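Local coordinates for protein alpha-1,2-mannosyltransferase (Ktr4), putative (Neosartorya fumigata, PDB 7BOP) that belongs to a GT-A family of fungal mannosyltransferases, as a putative member, and binds guanosine-5'-diphosphate and a manganese ion, at residues A[243-246]-A[247-250]; A[294-297]-A[298-301]. One frame throughout, in Å; residues are numbered along the deposited sequence.

Contact 1 comes first along the chain, at the turn that ends helix 234-244, and contact 2 follows in the opening turns of helix 294-306; both belong to the GT-A-type mannosyltransferase region. Their centres lie about 11 Å apart on the same side of the chain's centre, and they meet directly. The Tyr248 OH of contact 1 stands 2.6 Å from Glu294 OE2 of contact 2, a probable hydrogen bond, while Tyr248 CG packs 3.6 Å from Gln295 CG. Ala298 also touches the same tyrosine. The turn is thereby pinned to the helix, and helix 316-327 adjoins both contacts, so the turn packs against elements distant in sequence.

Contact 1 of 2, residues A[243-246]-A[247-250]; sequences AANP and SYLS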
loop_
_atom_site.group_PDB
_atom_site.type_symbol
_atom_site.label_atom_id
_atom_site.label_comp_id
_atom_site.label_asym_id
_atom_site.label_seq_id
_atom_site.Cartn_x
_atom_site.Cartn_y
_atom_site.Cartn_z
ATOM N N ALA A 243 -25.402 0.360 0.051
ATOM C CA ALA A 243 -26.875 0.323 0.008
ATOM C C ALA A 243 -27.402 0.133 -1.420
ATOM O O ALA A 243 -28.407 -0.544 -1.622
ATOM C CB ALA A 243 -27.462 1.578 0.636
ATOM N N ALA A 244 -26.712 0.716 -2.394
ATOM C CA ALA A 244 -27.028 0.528 -3.810
ATOM C C ALA A 244 -26.572 -0.823 -4.388
ATOM O O ALA A 244 -27.081 -1.241 -5.431
ATOM C CB ALA A 244 -26.437 1.665 -4.627
ATOM N N ASN A 245 -25.619 -1.490 -3.733
ATOM C CA ASN A 245 -25.055 -2.763 -4.218
ATOM C C ASN A 245 -24.925 -3.801 -3.091
ATOM O O ASN A 245 -23.819 -4.188 -2.725
ATOM C CB ASN A 245 -23.692 -2.497 -4.869
ATOM C CG ASN A 245 -23.766 -1.489 -6.002
ATOM O OD1 ASN A 245 -24.029 -1.848 -7.144
ATOM N ND2 ASN A 245 -23.519 -0.222 -5.693
ATOM N N PRO A 246 -26.058 -4.260 -2.532
ATOM C CA PRO A 246 -26.006 -5.138 -1.359
ATOM C C PRO A 246 -25.393 -6.527 -1.573
ATOM O O PRO A 246 -24.985 -7.154 -0.599
ATOM C CB PRO A 246 -27.485 -5.255 -0.924
ATOM C CG PRO A 246 -28.282 -4.844 -2.114
ATOM C CD PRO A 246 -27.440 -3.863 -2.870
ATOM N N SER A 247 -25.304 -6.999 -2.815
ATOM C CA SER A 247 -24.664 -8.282 -3.084
ATOM C C SER A 247 -23.130 -8.208 -3.091
ATOM O O SER A 247 -22.476 -9.240 -3.117
ATOM C CB SER A 247 -25.153 -8.857 -4.420
ATOM O OG SER A 247 -24.677 -8.099 -5.518
ATOM N N TYR A 248 -22.558 -7.006 -3.095
ATOM C CA TYR A 248 -21.102 -6.863 -3.195
ATOM C C TYR A 248 -20.329 -7.199 -1.915
ATOM O O TYR A 248 -19.202 -7.662 -2.001
ATOM C CB TYR A 248 -20.748 -5.455 -3.668
ATOM C CG TYR A 248 -20.991 -5.166 -5.137
ATOM C CD1 TYR A 248 -21.666 -6.076 -5.989
ATOM C CD2 TYR A 248 -20.561 -3.966 -5.680
ATOM C CE1 TYR A 248 -21.869 -5.780 -7.330
ATOM C CE2 TYR A 248 -20.772 -3.658 -7.009
ATOM C CZ TYR A 248 -21.424 -4.565 -7.830
ATOM O OH TYR A 248 -21.610 -4.243 -9.147
ATOM N N LEU A 249 -20.910 -6.956 -0.739
ATOM C CA LEU A 249 -20.215 -7.220 0.524
ATOM C C LEU A 249 -19.809 -8.688 0.613
ATOM O O LEU A 249 -20.648 -9.572 0.427
ATOM C CB LEU A 249 -21.103 -6.852 1.723
ATOM C CG LEU A 249 -20.469 -7.019 3.106
ATOM C CD1 LEU A 249 -19.432 -5.933 3.376
ATOM C CD2 LEU A 249 -21.534 -6.995 4.186
ATOM N N SER A 250 -18.529 -8.955 0.884
ATOM C CA SER A 250 -18.069 -10.343 1.046
ATOM C C SER A 250 -18.508 -10.916 2.395
ATOM O O SER A 250 -18.799 -10.164 3.338
ATOM C CB SER A 250 -16.550 -10.444 0.921
ATOM O OG SER A 250 -15.923 -9.816 2.012
HETATM O O HOH W 1 -22.762 -4.745 -0.260
HETATM O O HOH W 2 -22.292 -1.659 -9.704
HETATM O O HOH W 3 -23.415 -9.445 -0.027
#
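Asn245 and Tyr248 meet across a type I beta turn at the surface, where the chain leaves helix 234-244; Asn245 is the first residue to depart from helical backbone angles. The turn is closed by Tyr248 N donating to Asn245 O over 3.1 Å. That bond is fairly straight at the hydrogen (163°), although the donor stands well above the carbonyl plane. Water 1 donates to the same Asn245 O and accepts from Leu249 N, so two donors grip this oxygen and the bridge extends the turn by one residue.

The side chains of Asn245 and Tyr248 run side by side in the same direction, amide and ring planes only 17° apart. Asn245 CB sits over one face of the ring, 3.8 Å from the Tyr248 centroid, in a CH-pi contact displaced toward the rim. The first torsion of Asn245 places CG anti to the carbonyl carbon (chi1 -57°), and Tyr248 is turned the same way, which carries the amide along the ring toward its phenolic end. The amide nitrogen is held by the preceding helix, since Asn245 ND2 is hydrogen-bonded to Phe241 O. Tyr248 OH is hydrogen-bonded to Glu294 OE2, anchoring the ring's far end on helix 294-306. Water 2 bridges the polar ends, donating to Asn245 OD1 at 3.1 Å and to Tyr248 OH at 2.7 Å.

Contact 2 of 2, residues A[294-297]-A[298-301]; sequences EQYD and AYFN
Tyr296, Asp297, Phe300 and Asn301 meet across the first turns of the alpha helix 294-306, in an i to i+3 and i+4 arrangement in which aromatic pairs and a polar pair each span about one turn. Four successive backbone bonds carry the helix, from Ala298 N to Glu294 O through Asn301 N to Asp297 O; the shortest joins Phe300 N to Tyr296 O at 2.8 Å.

Among the buried aromatics, the Tyr296 and Phe300 side chains pass each other at a slant, with Tyr296 CE1 4.2 Å from Phe300 CB. Tyr299 CD2 lies 4.3 Å from Tyr296 CE2, which comes to the rim of the Tyr299 ring, almost level with it. All three aromatics have CG anti to the backbone N (chi1 -179° for Tyr296), but they leave the helix at different positions round it. Tyr296 and Tyr299 both pack on helix 316-327, and Tyr296 OH is hydrogen-bonded to Ser175 O. Tyr299 also reaches helix 234-244, touching Leu234 and hydrogen-bonding through OH to Thr238 OG1, whereas Phe300 rests against helix 165-177.

The polar pair is arranged differently. Asp297 and Asn301 have carboxylate and amide planes turned 68° apart, and Asp297 OD2 and Asn301 ND2 are 3.7 Å apart and bridged by a water. The other carboxylate oxygen, OD1, forms a salt bridge with Lys180 NZ and a hydrogen bond with Tyr179 OH, which together would favour its negative charge and fix its rotation. Water 4 makes the bridge on the other oxygen, donating to Asp297 OD2 at 2.7 Å and accepting from Asn301 ND2 at 3.0 Å.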
loop_
_atom_site.group_PDB
_atom_site.type_symbol
_atom_site.label_atom_id
_atom_site.label_comp_id
_atom_site.label_asym_id
_atom_site.label_seq_id
_atom_site.Cartn_x
_atom_site.Cartn_y
_atom_site.Cartn_z
ATOM N N GLU A 294 -15.341 -6.303 -10.717
ATOM C CA GLU A 294 -16.594 -5.560 -10.729
ATOM C C GLU A 294 -16.782 -4.742 -9.458
ATOM O O GLU A 294 -17.088 -3.561 -9.520
ATOM C CB GLU A 294 -17.786 -6.520 -10.874
ATOM C CG GLU A 294 -19.135 -5.818 -10.995
ATOM C CD GLU A 294 -20.332 -6.770 -11.006
ATOM O OE1 GLU A 294 -20.162 -7.982 -11.260
ATOM O OE2 GLU A 294 -21.458 -6.294 -10.738
ATOM N N GLN A 295 -16.604 -5.389 -8.319
ATOM C CA GLN A 295 -16.941 -4.790 -7.032
ATOM C C GLN A 295 -16.028 -3.606 -6.730
ATOM O O GLN A 295 -16.508 -2.477 -6.561
ATOM C CB GLN A 295 -16.873 -5.819 -5.905
ATOM C CG GLN A 295 -17.961 -6.887 -5.962
ATOM C CD GLN A 295 -17.663 -8.023 -6.928
ATOM O OE1 GLN A 295 -16.544 -8.170 -7.429
ATOM N NE2 GLN A 295 -18.686 -8.821 -7.220
ATOM N N TYR A 296 -14.721 -3.851 -6.687
ATOM C CA TYR A 296 -13.783 -2.783 -6.359
ATOM C C TYR A 296 -13.857 -1.640 -7.359
ATOM O O TYR A 296 -13.873 -0.467 -6.970
ATOM C CB TYR A 296 -12.328 -3.253 -6.230
ATOM C CG TYR A 296 -11.455 -2.074 -5.862
ATOM C CD1 TYR A 296 -10.890 -1.270 -6.852
ATOM C CD2 TYR A 296 -11.282 -1.700 -4.526
ATOM C CE1 TYR A 296 -10.150 -0.146 -6.532
ATOM C CE2 TYR A 296 -10.532 -0.581 -4.193
ATOM C CZ TYR A 296 -9.966 0.185 -5.200
ATOM O OH TYR A 296 -9.235 1.297 -4.896
ATOM N N ASP A 297 -13.860 -1.960 -8.647
ATOM C CA ASP A 297 -13.830 -0.903 -9.637
ATOM C C ASP A 297 -15.113 -0.073 -9.634
ATOM O O ASP A 297 -15.052 1.125 -9.867
ATOM C CB ASP A 297 -13.550 -1.442 -11.034
ATOM C CG ASP A 297 -13.086 -0.364 -11.978
ATOM O OD1 ASP A 297 -12.187 0.433 -11.618
ATOM O OD2 ASP A 297 -13.627 -0.307 -13.089
ATOM N N ALA A 298 -16.263 -0.699 -9.379
ATOM C CA ALA A 298 -17.517 0.054 -9.204
ATOM C C ALA A 298 -17.421 0.993 -7.991
ATOM O O ALA A 298 -17.883 2.133 -8.048
ATOM C CB ALA A 298 -18.703 -0.887 -9.053
ATOM N N TYR A 299 -16.809 0.505 -6.911
ATOM C CA TYR A 299 -16.545 1.316 -5.716
ATOM C C TYR A 299 -15.679 2.515 -6.063
ATOM O O TYR A 299 -16.017 3.654 -5.708
ATOM C CB TYR A 299 -15.901 0.462 -4.618
ATOM C CG TYR A 299 -15.525 1.213 -3.355
ATOM C CD1 TYR A 299 -16.488 1.911 -2.625
ATOM C CD2 TYR A 299 -14.211 1.205 -2.871
ATOM C CE1 TYR A 299 -16.150 2.591 -1.461
ATOM C CE2 TYR A 299 -13.870 1.882 -1.701
ATOM C CZ TYR A 299 -14.839 2.569 -1.002
ATOM O OH TYR A 299 -14.513 3.248 0.161
ATOM N N PHE A 300 -14.583 2.285 -6.790
ATOM C CA PHE A 300 -13.737 3.395 -7.191
ATOM C C PHE A 300 -14.525 4.434 -7.997
ATOM O O PHE A 300 -14.437 5.627 -7.723
ATOM C CB PHE A 300 -12.497 2.974 -7.991
ATOM C CG PHE A 300 -11.848 4.134 -8.668
ATOM C CD1 PHE A 300 -11.126 5.058 -7.923
ATOM C CD2 PHE A 300 -12.065 4.385 -10.020
ATOM C CE1 PHE A 300 -10.569 6.178 -8.522
ATOM C CE2 PHE A 300 -11.509 5.507 -10.629
ATOM C CZ PHE A 300 -10.761 6.404 -9.877
ATOM N N ASN A 301 -15.280 3.980 -8.999
ATOM C CA ASN A 301 -16.029 4.911 -9.842
ATOM C C ASN A 301 -17.064 5.705 -9.062
ATOM O O ASN A 301 -17.247 6.887 -9.337
ATOM C CB ASN A 301 -16.674 4.206 -11.034
ATOM C CG ASN A 301 -15.654 3.780 -12.066
ATOM O OD1 ASN A 301 -14.735 4.530 -12.387
ATOM N ND2 ASN A 301 -15.810 2.580 -12.591
HETATM O O HOH W 4 -13.941 1.781 -14.771
#